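Local coordinates for protein MlnE (Bacillus amyloliquefaciens subsp. plantarum, PDB 5D2E) that probably reduces beta-keto groups of growing polyketide intermediates with NADPH, as the N-terminal ketoreductase of the macrolactin assembly line, at residues 34-39 with 503-508; 362-367 with 419-424; 407-412 with 496-501. All coordinates share one frame; numbering follows the deposited sequence.

In the fold
Interaction 1 (34-39 with 503-508) closes a loop that encloses nearly the whole modelled chain, and interactions 2 and 3 lie inside it. Interactions 1 and 3 are neighbours, with centres about 9 Å apart: strands 35-46 and 494-499 pair antiparallel, and helix 502-509 follows directly after strand 494-499. Interaction 3 (407-412 with 496-501) then leads to the cofactor. Interaction 2 (362-367 with 419-424) lies about 15 Å from it between centres, and both touch the bound NADP. Centres of interactions 1 and 2 are about 23 Å apart. Together they run from the place where the first strand meets the last modelled helix to the cofactor pocket of the ketoreductase.

Interaction 1: residues 34-39 with 503-508; sequences KTHLYE and DRISEL
The imidazole of His36 and the phenol of Tyr38 both meet Ile505 on a slant, so the isoleucine leans against two rings at once without stacking on either. Its two branches divide the work. The longer one brings CD1 to within 3.6 Å of His36 CD2, while the short one sets CG2 3.7 Å from Tyr38 CZ. CG2 also comes close to the polar end of the phenol, 3.2 Å from Tyr38 OH. With CG1 anti to the carbonyl carbon (chi1 -72°), CG2 falls anti to the backbone N, and the side chain is forked toward both partners.

The imidazole is also held by a hydrogen bond from NE2 to the carbonyl O of Gly500, in the turn leading into the helix, and that bond helps fix the rotation of the ring that Ile505 touches. Ile498 packs against both Tyr38 and Ile505.

On the far side of the helix, Arg504 NH1 and Glu507 OE2 form a salt bridge 3.0 Å long, one turn apart. The carboxylate sits at the edge of the guanidinium, in its plane. Asp501, at the N-cap, accepts a hydrogen bond from the backbone N of Arg504 through OD2, though its side chain is poorly ordered.

His36 and Tyr38 pair through their backbones with Ile498 and Ala496, so the strand the helix leans on is the antiparallel neighbour of the strand that feeds it. Helix 502-509 follows strand 494-499 and packs on the antiparallel strand 35-46, which joins the first strand of the chain to its C-terminal helix, consistent with the two-subdomain build of ketoreductases from polyketide synthases.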
loop_
_atom_site.group_PDB
_atom_site.type_symbol
_atom_site.label_atom_id
_atom_site.label_comp_id
_atom_site.label_asym_id
_atom_site.label_seq_id
_atom_site.Cartn_x
_atom_site.Cartn_y
_atom_site.Cartn_z
ATOM N N LYS A 34 -7.394 23.711 7.108
ATOM C CA LYS A 34 -7.922 22.372 7.245
ATOM C C LYS A 34 -7.162 21.321 6.443
ATOM O O LYS A 34 -7.390 20.160 6.688
ATOM C CB LYS A 34 -9.403 22.304 6.867
ATOM C CG LYS A 34 -10.289 23.297 7.601
ATOM C CD LYS A 34 -10.255 23.089 9.115
ATOM C CE LYS A 34 -10.997 24.196 9.847
ATOM N NZ LYS A 34 -12.254 24.460 9.092
ATOM N N THR A 35 -6.324 21.716 5.478
ATOM C CA THR A 35 -5.676 20.742 4.588
ATOM C C THR A 35 -4.189 20.772 4.847
ATOM O O THR A 35 -3.553 21.804 4.730
ATOM C CB THR A 35 -5.948 21.081 3.141
ATOM O OG1 THR A 35 -7.350 21.188 2.983
ATOM C CG2 THR A 35 -5.486 19.980 2.198
ATOM N N HIS A 36 -3.634 19.643 5.236
ATOM C CA HIS A 36 -2.215 19.569 5.575
ATOM C C HIS A 36 -1.548 18.379 4.790
ATOM O O HIS A 36 -2.179 17.322 4.596
ATOM C CB HIS A 36 -2.100 19.365 7.093
ATOM C CG HIS A 36 -3.124 20.112 7.900
ATOM N ND1 HIS A 36 -2.946 21.427 8.297
ATOM C CD2 HIS A 36 -4.333 19.728 8.391
ATOM C CE1 HIS A 36 -4.017 21.825 8.968
ATOM N NE2 HIS A 36 -4.868 20.814 9.054
ATOM N N LEU A 37 -0.317 18.590 4.315
ATOM C CA LEU A 37 0.464 17.538 3.686
ATOM C C LEU A 37 1.475 16.961 4.678
ATOM O O LEU A 37 2.036 17.684 5.509
ATOM C CB LEU A 37 1.182 18.059 2.493
ATOM C CG LEU A 37 0.458 18.812 1.397
ATOM C CD1 LEU A 37 1.428 18.885 0.227
ATOM C CD2 LEU A 37 -0.794 18.143 0.939
ATOM N N TYR A 38 1.638 15.640 4.618
ATOM C CA TYR A 38 2.479 14.877 5.493
ATOM C C TYR A 38 3.422 13.946 4.664
ATOM O O TYR A 38 3.104 13.517 3.574
ATOM C CB TYR A 38 1.619 14.004 6.433
ATOM C CG TYR A 38 0.741 14.825 7.317
ATOM C CD1 TYR A 38 -0.431 15.380 6.823
ATOM C CD2 TYR A 38 1.076 15.073 8.596
ATOM C CE1 TYR A 38 -1.232 16.159 7.611
ATOM C CE2 TYR A 38 0.287 15.856 9.414
ATOM C CZ TYR A 38 -0.868 16.392 8.917
ATOM O OH TYR A 38 -1.656 17.181 9.717
ATOM N N GLU A 39 4.594 13.680 5.227
ATOM C CA GLU A 39 5.563 12.778 4.646
ATOM C C GLU A 39 6.121 11.885 5.735
ATOM O O GLU A 39 6.127 12.227 6.939
ATOM C CB GLU A 39 6.694 13.533 3.898
ATOM C CG GLU A 39 7.547 14.376 4.812
ATOM C CD GLU A 39 8.389 15.436 4.100
ATOM O OE1 GLU A 39 8.649 15.300 2.900
ATOM O OE2 GLU A 39 8.720 16.467 4.768
ATOM N N ASP A 503 -4.054 19.781 15.406
ATOM C CA ASP A 503 -3.651 19.169 16.685
ATOM C C ASP A 503 -4.362 17.833 16.866
ATOM O O ASP A 503 -3.779 16.836 17.305
ATOM C CB ASP A 503 -3.918 20.131 17.861
ATOM C CG ASP A 503 -3.212 21.478 17.689
ATOM O OD1 ASP A 503 -2.059 21.474 17.248
ATOM O OD2 ASP A 503 -3.798 22.545 17.962
ATOM N N ARG A 504 -5.625 17.811 16.474
ATOM C CA ARG A 504 -6.388 16.577 16.458
ATOM C C ARG A 504 -5.653 15.546 15.591
ATOM O O ARG A 504 -5.461 14.378 15.978
ATOM C CB ARG A 504 -7.798 16.833 15.927
ATOM C CG ARG A 504 -8.557 17.958 16.645
ATOM C CD ARG A 504 -8.918 17.658 18.097
ATOM N NE ARG A 504 -9.993 16.666 18.119
ATOM C CZ ARG A 504 -9.858 15.387 18.463
ATOM N NH1 ARG A 504 -8.691 14.904 18.891
ATOM N NH2 ARG A 504 -10.916 14.588 18.404
ATOM N N ILE A 505 -5.174 16.003 14.443
ATOM C CA ILE A 505 -4.494 15.111 13.529
ATOM C C ILE A 505 -3.171 14.658 14.139
ATOM O O ILE A 505 -2.794 13.501 14.061
ATOM C CB ILE A 505 -4.236 15.794 12.200
ATOM C CG1 ILE A 505 -5.554 15.945 11.460
ATOM C CG2 ILE A 505 -3.242 14.954 11.408
ATOM C CD1 ILE A 505 -5.553 17.021 10.381
ATOM N N SER A 506 -2.458 15.582 14.742
ATOM C CA SER A 506 -1.211 15.214 15.393
ATOM C C SER A 506 -1.372 14.102 16.448
ATOM O O SER A 506 -0.477 13.261 16.592
ATOM C CB SER A 506 -0.583 16.427 16.031
ATOM O OG SER A 506 0.300 15.954 17.008
ATOM N N GLU A 507 -2.501 14.091 17.161
ATOM C CA GLU A 507 -2.757 13.053 18.182
ATOM C C GLU A 507 -2.994 11.717 17.495
ATOM O O GLU A 507 -2.411 10.670 17.837
ATOM C CB GLU A 507 -3.983 13.400 19.028
ATOM C CG GLU A 507 -3.810 14.633 19.902
ATOM C CD GLU A 507 -5.126 15.363 20.139
ATOM O OE1 GLU A 507 -5.165 16.601 19.959
ATOM O OE2 GLU A 507 -6.133 14.702 20.482
ATOM N N LEU A 508 -3.858 11.780 16.498
ATOM C CA LEU A 508 -4.140 10.644 15.698
ATOM C C LEU A 508 -2.870 10.024 15.116
ATOM O O LEU A 508 -2.796 8.810 14.933
ATOM C CB LEU A 508 -5.074 11.094 14.600
ATOM C CG LEU A 508 -5.637 10.018 13.703
ATOM C CD1 LEU A 508 -6.555 9.077 14.469
ATOM C CD2 LEU A 508 -6.387 10.731 12.598
#

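Interaction 2: residues 362-367 with 419-424; sequences GLVKDA and SDYAFA. With NAP (NADP nicotinamide-adenine-dinucleotide phosphate), chain B.
Tyr421, wedged beside Leu363 and Val364, holds its OH only 2.4 Å from O2D of the nicotinamide ribose of NADP, a hydrogen bond so short that its exact length deserves caution; either oxygen could be the donor. The fold is the Rossmann-type core of the short-chain dehydrogenase/reductase family. Tyr421 sits in the first turn of helix 419-437 and is the tyrosine of the YxxxN pattern, Asn425 being the asparagine, and Lys384, another NADP-binding residue, lies near its side chain.

The phenol is sent toward the loop with CG anti to the backbone N (chi1 -176°). There Val364 meets it through one methyl: CG2 is 3.6 Å from Tyr421 CE1 and makes an off-centre CH-pi contact, 4.1 Å from the ring centroid and 30° off the ring normal. Further back on the same ring, CD1 of Tyr421 lies 3.5 Å from the carbonyl O of Leu363.

Loop 362-367 touches both the tyrosine and the cofactor. Gly362 N donates to O4B of the adenosine ribose at 3.2 Å (N-H...O angle 158°), and Leu363 turns its CD2 to the adenine, 3.9 Å from N7A. Farther along, Lys372 fastens loop to helix, its NZ forming a salt bridge with Asp420 OD2 and a hydrogen bond with Lys365 O. Solvent completes the seam at the start of the helix, where one water donates to Ala367 O at 2.8 Å and accepts from Ser419 N at 2.9 Å.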
loop_
_atom_site.group_PDB
_atom_site.type_symbol
_atom_site.label_atom_id
_atom_site.label_comp_id
_atom_site.label_asym_id
_atom_site.label_seq_id
_atom_site.Cartn_x
_atom_site.Cartn_y
_atom_site.Cartn_z
ATOM N N GLY A 362 -9.696 2.057 -9.310
ATOM C CA GLY A 362 -9.809 1.383 -8.031
ATOM C C GLY A 362 -11.217 0.963 -7.701
ATOM O O GLY A 362 -12.182 1.348 -8.382
ATOM N N LEU A 363 -11.305 0.052 -6.740
ATOM C CA LEU A 363 -12.591 -0.289 -6.171
ATOM C C LEU A 363 -12.486 -0.632 -4.724
ATOM O O LEU A 363 -11.418 -0.931 -4.219
ATOM C CB LEU A 363 -13.244 -1.414 -6.903
ATOM C CG LEU A 363 -12.512 -2.679 -7.094
ATOM C CD1 LEU A 363 -13.434 -3.842 -6.730
ATOM C CD2 LEU A 363 -12.161 -2.805 -8.563
ATOM N N VAL A 364 -13.633 -0.594 -4.085
ATOM C CA VAL A 364 -13.756 -0.748 -2.678
ATOM C C VAL A 364 -14.775 -1.863 -2.505
ATOM O O VAL A 364 -15.769 -1.898 -3.194
ATOM C CB VAL A 364 -14.295 0.570 -2.108
ATOM C CG1 VAL A 364 -14.856 0.413 -0.732
ATOM C CG2 VAL A 364 -13.209 1.637 -2.142
ATOM N N LYS A 365 -14.510 -2.801 -1.629
ATOM C CA LYS A 365 -15.485 -3.860 -1.295
ATOM C C LYS A 365 -15.200 -4.158 0.129
ATOM O O LYS A 365 -14.535 -5.156 0.435
ATOM C CB LYS A 365 -15.216 -5.148 -2.049
ATOM C CG LYS A 365 -15.688 -5.338 -3.452
ATOM C CD LYS A 365 -15.698 -6.861 -3.691
ATOM C CE LYS A 365 -15.677 -7.245 -5.163
ATOM N NZ LYS A 365 -16.996 -7.040 -5.849
ATOM N N ASP A 366 -15.636 -3.295 1.007
ATOM C CA ASP A 366 -15.309 -3.408 2.429
ATOM C C ASP A 366 -15.939 -4.683 3.056
ATOM O O ASP A 366 -17.065 -5.058 2.696
ATOM C CB ASP A 366 -15.777 -2.143 3.159
ATOM C CG ASP A 366 -14.853 -0.901 2.887
ATOM O OD1 ASP A 366 -13.817 -0.977 2.167
ATOM O OD2 ASP A 366 -15.155 0.146 3.462
ATOM N N ALA A 367 -15.150 -5.388 3.877
ATOM C CA ALA A 367 -15.606 -6.522 4.691
ATOM C C ALA A 367 -14.443 -6.848 5.646
ATOM O O ALA A 367 -13.243 -6.753 5.252
ATOM C CB ALA A 367 -15.907 -7.738 3.821
ATOM N N SER A 419 -8.919 -4.095 4.812
ATOM C CA SER A 419 -7.555 -4.662 4.910
ATOM C C SER A 419 -6.829 -4.819 3.529
ATOM O O SER A 419 -5.630 -4.507 3.420
ATOM C CB SER A 419 -7.561 -5.968 5.679
ATOM O OG SER A 419 -8.337 -6.893 5.017
ATOM N N ASP A 420 -7.538 -5.302 2.531
ATOM C CA ASP A 420 -7.014 -5.558 1.207
ATOM C C ASP A 420 -6.886 -4.250 0.444
ATOM O O ASP A 420 -5.899 -4.030 -0.270
ATOM C CB ASP A 420 -7.834 -6.548 0.389
ATOM C CG ASP A 420 -9.366 -6.295 0.461
ATOM O OD1 ASP A 420 -9.808 -5.483 1.302
ATOM O OD2 ASP A 420 -10.082 -6.892 -0.335
ATOM N N TYR A 421 -7.827 -3.346 0.676
ATOM C CA TYR A 421 -7.768 -1.984 0.083
ATOM C C TYR A 421 -6.555 -1.225 0.613
ATOM O O TYR A 421 -5.827 -0.574 -0.158
ATOM C CB TYR A 421 -9.072 -1.228 0.387
ATOM C CG TYR A 421 -9.214 0.143 -0.219
ATOM C CD1 TYR A 421 -9.480 0.318 -1.582
ATOM C CD2 TYR A 421 -9.169 1.272 0.587
ATOM C CE1 TYR A 421 -9.620 1.586 -2.140
ATOM C CE2 TYR A 421 -9.332 2.546 0.039
ATOM C CZ TYR A 421 -9.554 2.683 -1.304
ATOM O OH TYR A 421 -9.709 3.946 -1.783
ATOM N N ALA A 422 -6.335 -1.281 1.925
ATOM C CA ALA A 422 -5.213 -0.639 2.573
ATOM C C ALA A 422 -3.909 -1.210 2.000
ATOM O O ALA A 422 -3.020 -0.445 1.621
ATOM C CB ALA A 422 -5.291 -0.830 4.065
ATOM N N PHE A 423 -3.842 -2.545 1.863
ATOM C CA PHE A 423 -2.686 -3.211 1.267
ATOM C C PHE A 423 -2.438 -2.727 -0.173
ATOM O O PHE A 423 -1.301 -2.406 -0.545
ATOM C CB PHE A 423 -2.892 -4.729 1.285
ATOM C CG PHE A 423 -1.876 -5.485 0.488
ATOM C CD1 PHE A 423 -0.662 -5.815 1.072
ATOM C CD2 PHE A 423 -2.072 -5.773 -0.817
ATOM C CE1 PHE A 423 0.299 -6.505 0.390
ATOM C CE2 PHE A 423 -1.070 -6.400 -1.561
ATOM C CZ PHE A 423 0.105 -6.789 -0.933
ATOM N N ALA A 424 -3.492 -2.752 -0.997
ATOM C CA ALA A 424 -3.368 -2.393 -2.388
ATOM C C ALA A 424 -2.795 -0.940 -2.552
ATOM O O ALA A 424 -1.894 -0.685 -3.359
ATOM C CB ALA A 424 -4.668 -2.557 -3.099
HETATM P PA NAP B . -14.735 5.740 -8.444
HETATM O O1A NAP B . -15.678 6.896 -8.873
HETATM O O2A NAP B . -15.212 4.308 -8.279
HETATM O O5B NAP B . -13.651 5.715 -9.632
HETATM C C5B NAP B . -12.741 4.625 -9.717
HETATM C C4B NAP B . -12.818 4.207 -11.164
HETATM O O4B NAP B . -11.912 3.097 -11.345
HETATM C C3B NAP B . -14.209 3.692 -11.625
HETATM O O3B NAP B . -14.789 4.594 -12.573
HETATM C C2B NAP B . -13.909 2.350 -12.312
HETATM O O2B NAP B . -14.610 2.228 -13.518
HETATM C C1B NAP B . -12.371 2.394 -12.479
HETATM N N9A NAP B . -11.725 1.089 -12.451
HETATM C C8A NAP B . -11.803 0.117 -11.462
HETATM N N7A NAP B . -11.097 -1.011 -11.821
HETATM C C5A NAP B . -10.504 -0.732 -12.999
HETATM C C6A NAP B . -9.649 -1.446 -13.920
HETATM N N6A NAP B . -9.241 -2.708 -13.562
HETATM N N1A NAP B . -9.311 -0.827 -15.139
HETATM C C2A NAP B . -9.744 0.416 -15.419
HETATM N N3A NAP B . -10.551 1.143 -14.597
HETATM C C4A NAP B . -10.953 0.637 -13.426
HETATM O O3 NAP B . -13.919 6.140 -7.090
HETATM P PN NAP B . -13.299 7.594 -6.721
HETATM O O1N NAP B . -13.967 8.130 -5.467
HETATM O O2N NAP B . -13.144 8.316 -8.033
HETATM O O5D NAP B . -11.777 7.307 -6.257
HETATM C C5D NAP B . -10.801 7.200 -7.333
HETATM C C4D NAP B . -9.420 6.772 -6.815
HETATM O O4D NAP B . -8.984 7.572 -5.725
HETATM C C3D NAP B . -9.499 5.333 -6.290
HETATM O O3D NAP B . -8.361 4.620 -6.741
HETATM C C2D NAP B . -9.547 5.468 -4.779
HETATM O O2D NAP B . -9.021 4.294 -4.098
HETATM C C1D NAP B . -8.781 6.795 -4.508
HETATM N N1N NAP B . -9.285 7.427 -3.262
HETATM C C2N NAP B . -10.517 8.055 -3.223
HETATM C C3N NAP B . -11.053 8.662 -2.072
HETATM C C7N NAP B . -12.434 9.375 -2.068
HETATM O O7N NAP B . -12.897 9.837 -1.021
HETATM N N7N NAP B . -13.170 9.549 -3.175
HETATM C C4N NAP B . -10.290 8.582 -0.898
HETATM C C5N NAP B . -9.062 7.908 -0.927
HETATM C C6N NAP B . -8.561 7.355 -2.121
HETATM P P2B NAP B . -14.997 0.794 -14.221
HETATM O O1X NAP B . -15.837 -0.023 -13.248
HETATM O O2X NAP B . -15.736 1.188 -15.539
HETATM O O3X NAP B . -13.684 0.111 -14.485
HETATM O O HOH W 1 -10.704 -6.025 6.115
#

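Interaction 3: residues 407-412 with 496-501; sequences SSLSAV and AVISGD. With NAP (NADP nicotinamide-adenine-dinucleotide phosphate), chain B.
Behind the nicotinamide pocket of this Rossmann-type, short-chain dehydrogenase/reductase fold, Leu409 reaches from the end of strand 402-408 to Ala496 and Ile498 on strand 494-499. Strand 443-453 runs between the two and pairs parallel with each, so the leucine spans across an intervening strand.

The isobutyl end makes the contact. Leu409 CD1 packs 3.9 Å from Ile498 CG1 and 4.1 Å from the methyl CB of Ala496. The second branch leans on the same isoleucine, CD2 being 4.0 Å from Ile498 CG1, and also approaches the backbone, where it lies 4.2 Å from Val497 O. The leucine lies roughly perpendicular to the isoleucine side chain. With CG anti to the backbone N (chi1 -166°), the branch point of Leu409 is directed at strand 494-499.

Just before the leucine, the strand delivers Ser407 and Ser408 to the cofactor: Ser407 O sits 3.2 Å from NADP C6N. Ser408 lies thirteen residues ahead of Tyr421, the serine-to-tyrosine spacing familiar in this family, and its side chain touches that tyrosine. The chain then winds into a short 3-10 turn, with Ala411 N donating to Ser408 O at 3.0 Å. Asn448 ND2 on the central strand bonds to the same Ser408 carbonyl. Across the junction of strand and turn the two serine hydroxyls meet, Ser408 OG hydrogen-bonded to Ser410 OG at 2.9 Å.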
loop_
_atom_site.group_PDB
_atom_site.type_symbol
_atom_site.label_atom_id
_atom_site.label_comp_id
_atom_site.label_asym_id
_atom_site.label_seq_id
_atom_site.Cartn_x
_atom_site.Cartn_y
_atom_site.Cartn_z
ATOM N N SER A 407 -3.511 7.047 -4.083
ATOM C CA SER A 407 -3.509 6.103 -3.010
ATOM C C SER A 407 -4.507 6.597 -1.941
ATOM O O SER A 407 -5.329 7.482 -2.200
ATOM C CB SER A 407 -2.064 5.954 -2.502
ATOM O OG SER A 407 -1.977 4.894 -1.566
ATOM N N SER A 408 -4.457 6.018 -0.755
ATOM C CA SER A 408 -5.416 6.263 0.259
ATOM C C SER A 408 -4.715 6.348 1.571
ATOM O O SER A 408 -3.750 5.627 1.852
ATOM C CB SER A 408 -6.459 5.111 0.268
ATOM O OG SER A 408 -7.261 5.169 1.431
ATOM N N LEU A 409 -5.208 7.242 2.408
ATOM C CA LEU A 409 -4.840 7.331 3.764
ATOM C C LEU A 409 -5.095 6.046 4.561
ATOM O O LEU A 409 -4.395 5.812 5.559
ATOM C CB LEU A 409 -5.517 8.533 4.412
ATOM C CG LEU A 409 -5.043 9.040 5.763
ATOM C CD1 LEU A 409 -3.590 9.498 5.693
ATOM C CD2 LEU A 409 -5.967 10.180 6.189
ATOM N N SER A 410 -5.980 5.174 4.081
ATOM C CA SER A 410 -6.154 3.849 4.649
ATOM C C SER A 410 -4.853 2.993 4.653
ATOM O O SER A 410 -4.738 2.080 5.451
ATOM C CB SER A 410 -7.276 3.094 3.966
ATOM O OG SER A 410 -6.874 2.583 2.687
ATOM N N ALA A 411 -3.883 3.329 3.783
ATOM C CA ALA A 411 -2.591 2.594 3.771
ATOM C C ALA A 411 -1.806 2.857 5.046
ATOM O O ALA A 411 -0.961 2.044 5.508
ATOM C CB ALA A 411 -1.782 2.967 2.516
ATOM N N VAL A 412 -2.094 3.977 5.661
ATOM C CA VAL A 412 -1.383 4.447 6.827
ATOM C C VAL A 412 -2.193 4.426 8.107
ATOM O O VAL A 412 -1.656 4.122 9.166
ATOM C CB VAL A 412 -0.806 5.880 6.575
ATOM C CG1 VAL A 412 -0.137 6.344 7.837
ATOM C CG2 VAL A 412 0.260 5.833 5.471
ATOM N N ALA A 496 0.957 12.219 2.084
ATOM C CA ALA A 496 -0.374 12.015 2.626
ATOM C C ALA A 496 -1.078 13.373 2.823
ATOM O O ALA A 496 -0.506 14.318 3.307
ATOM C CB ALA A 496 -0.340 11.316 3.915
ATOM N N VAL A 497 -2.357 13.390 2.481
ATOM C CA VAL A 497 -3.188 14.578 2.614
ATOM C C VAL A 497 -4.204 14.250 3.683
ATOM O O VAL A 497 -4.893 13.250 3.573
ATOM C CB VAL A 497 -3.885 14.965 1.309
ATOM C CG1 VAL A 497 -4.770 16.205 1.563
ATOM C CG2 VAL A 497 -2.924 15.245 0.138
ATOM N N ILE A 498 -4.212 15.036 4.757
ATOM C CA ILE A 498 -5.127 14.881 5.862
ATOM C C ILE A 498 -5.892 16.226 6.098
ATOM O O ILE A 498 -5.293 17.302 6.216
ATOM C CB ILE A 498 -4.428 14.436 7.147
ATOM C CG1 ILE A 498 -3.464 13.251 6.855
ATOM C CG2 ILE A 498 -5.477 13.990 8.153
ATOM C CD1 ILE A 498 -2.756 12.805 8.090
ATOM N N SER A 499 -7.213 16.106 6.154
ATOM C CA SER A 499 -8.150 17.256 6.223
ATOM C C SER A 499 -8.803 17.295 7.629
ATOM O O SER A 499 -9.464 16.334 8.052
ATOM C CB SER A 499 -9.179 17.121 5.100
ATOM O OG SER A 499 -10.166 18.129 5.199
ATOM N N GLY A 500 -8.570 18.388 8.336
ATOM C CA GLY A 500 -9.090 18.598 9.678
ATOM C C GLY A 500 -8.263 19.550 10.520
ATOM O O GLY A 500 -7.458 20.344 10.002
ATOM N N ASP A 501 -8.380 19.402 11.835
ATOM C CA ASP A 501 -7.644 20.258 12.765
ATOM C C ASP A 501 -6.256 19.720 13.013
ATOM O O ASP A 501 -6.112 18.537 13.371
ATOM C CB ASP A 501 -8.354 20.335 14.119
ATOM C CG ASP A 501 -7.524 21.086 15.155
ATOM O OD1 ASP A 501 -7.407 22.328 15.029
ATOM O OD2 ASP A 501 -6.950 20.439 16.059
HETATM P PA NAP B . -14.735 5.740 -8.444
HETATM O O1A NAP B . -15.678 6.896 -8.873
HETATM O O2A NAP B . -15.212 4.308 -8.279
HETATM O O5B NAP B . -13.651 5.715 -9.632
HETATM C C5B NAP B . -12.741 4.625 -9.717
HETATM C C4B NAP B . -12.818 4.207 -11.164
HETATM O O4B NAP B . -11.912 3.097 -11.345
HETATM C C3B NAP B . -14.209 3.692 -11.625
HETATM O O3B NAP B . -14.789 4.594 -12.573
HETATM C C2B NAP B . -13.909 2.350 -12.312
HETATM O O2B NAP B . -14.610 2.228 -13.518
HETATM C C1B NAP B . -12.371 2.394 -12.479
HETATM N N9A NAP B . -11.725 1.089 -12.451
HETATM C C8A NAP B . -11.803 0.117 -11.462
HETATM N N7A NAP B . -11.097 -1.011 -11.821
HETATM C C5A NAP B . -10.504 -0.732 -12.999
HETATM C C6A NAP B . -9.649 -1.446 -13.920
HETATM N N6A NAP B . -9.241 -2.708 -13.562
HETATM N N1A NAP B . -9.311 -0.827 -15.139
HETATM C C2A NAP B . -9.744 0.416 -15.419
HETATM N N3A NAP B . -10.551 1.143 -14.597
HETATM C C4A NAP B . -10.953 0.637 -13.426
HETATM O O3 NAP B . -13.919 6.140 -7.090
HETATM P PN NAP B . -13.299 7.594 -6.721
HETATM O O1N NAP B . -13.967 8.130 -5.467
HETATM O O2N NAP B . -13.144 8.316 -8.033
HETATM O O5D NAP B . -11.777 7.307 -6.257
HETATM C C5D NAP B . -10.801 7.200 -7.333
HETATM C C4D NAP B . -9.420 6.772 -6.815
HETATM O O4D NAP B . -8.984 7.572 -5.725
HETATM C C3D NAP B . -9.499 5.333 -6.290
HETATM O O3D NAP B . -8.361 4.620 -6.741
HETATM C C2D NAP B . -9.547 5.468 -4.779
HETATM O O2D NAP B . -9.021 4.294 -4.098
HETATM C C1D NAP B . -8.781 6.795 -4.508
HETATM N N1N NAP B . -9.285 7.427 -3.262
HETATM C C2N NAP B . -10.517 8.055 -3.223
HETATM C C3N NAP B . -11.053 8.662 -2.072
HETATM C C7N NAP B . -12.434 9.375 -2.068
HETATM O O7N NAP B . -12.897 9.837 -1.021
HETATM N N7N NAP B . -13.170 9.549 -3.175
HETATM C C4N NAP B . -10.290 8.582 -0.898
HETATM C C5N NAP B . -9.062 7.908 -0.927
HETATM C C6N NAP B . -8.561 7.355 -2.121
HETATM P P2B NAP B . -14.997 0.794 -14.221
HETATM O O1X NAP B . -15.837 -0.023 -13.248
HETATM O O2X NAP B . -15.736 1.188 -15.539
HETATM O O3X NAP B . -13.684 0.111 -14.485
#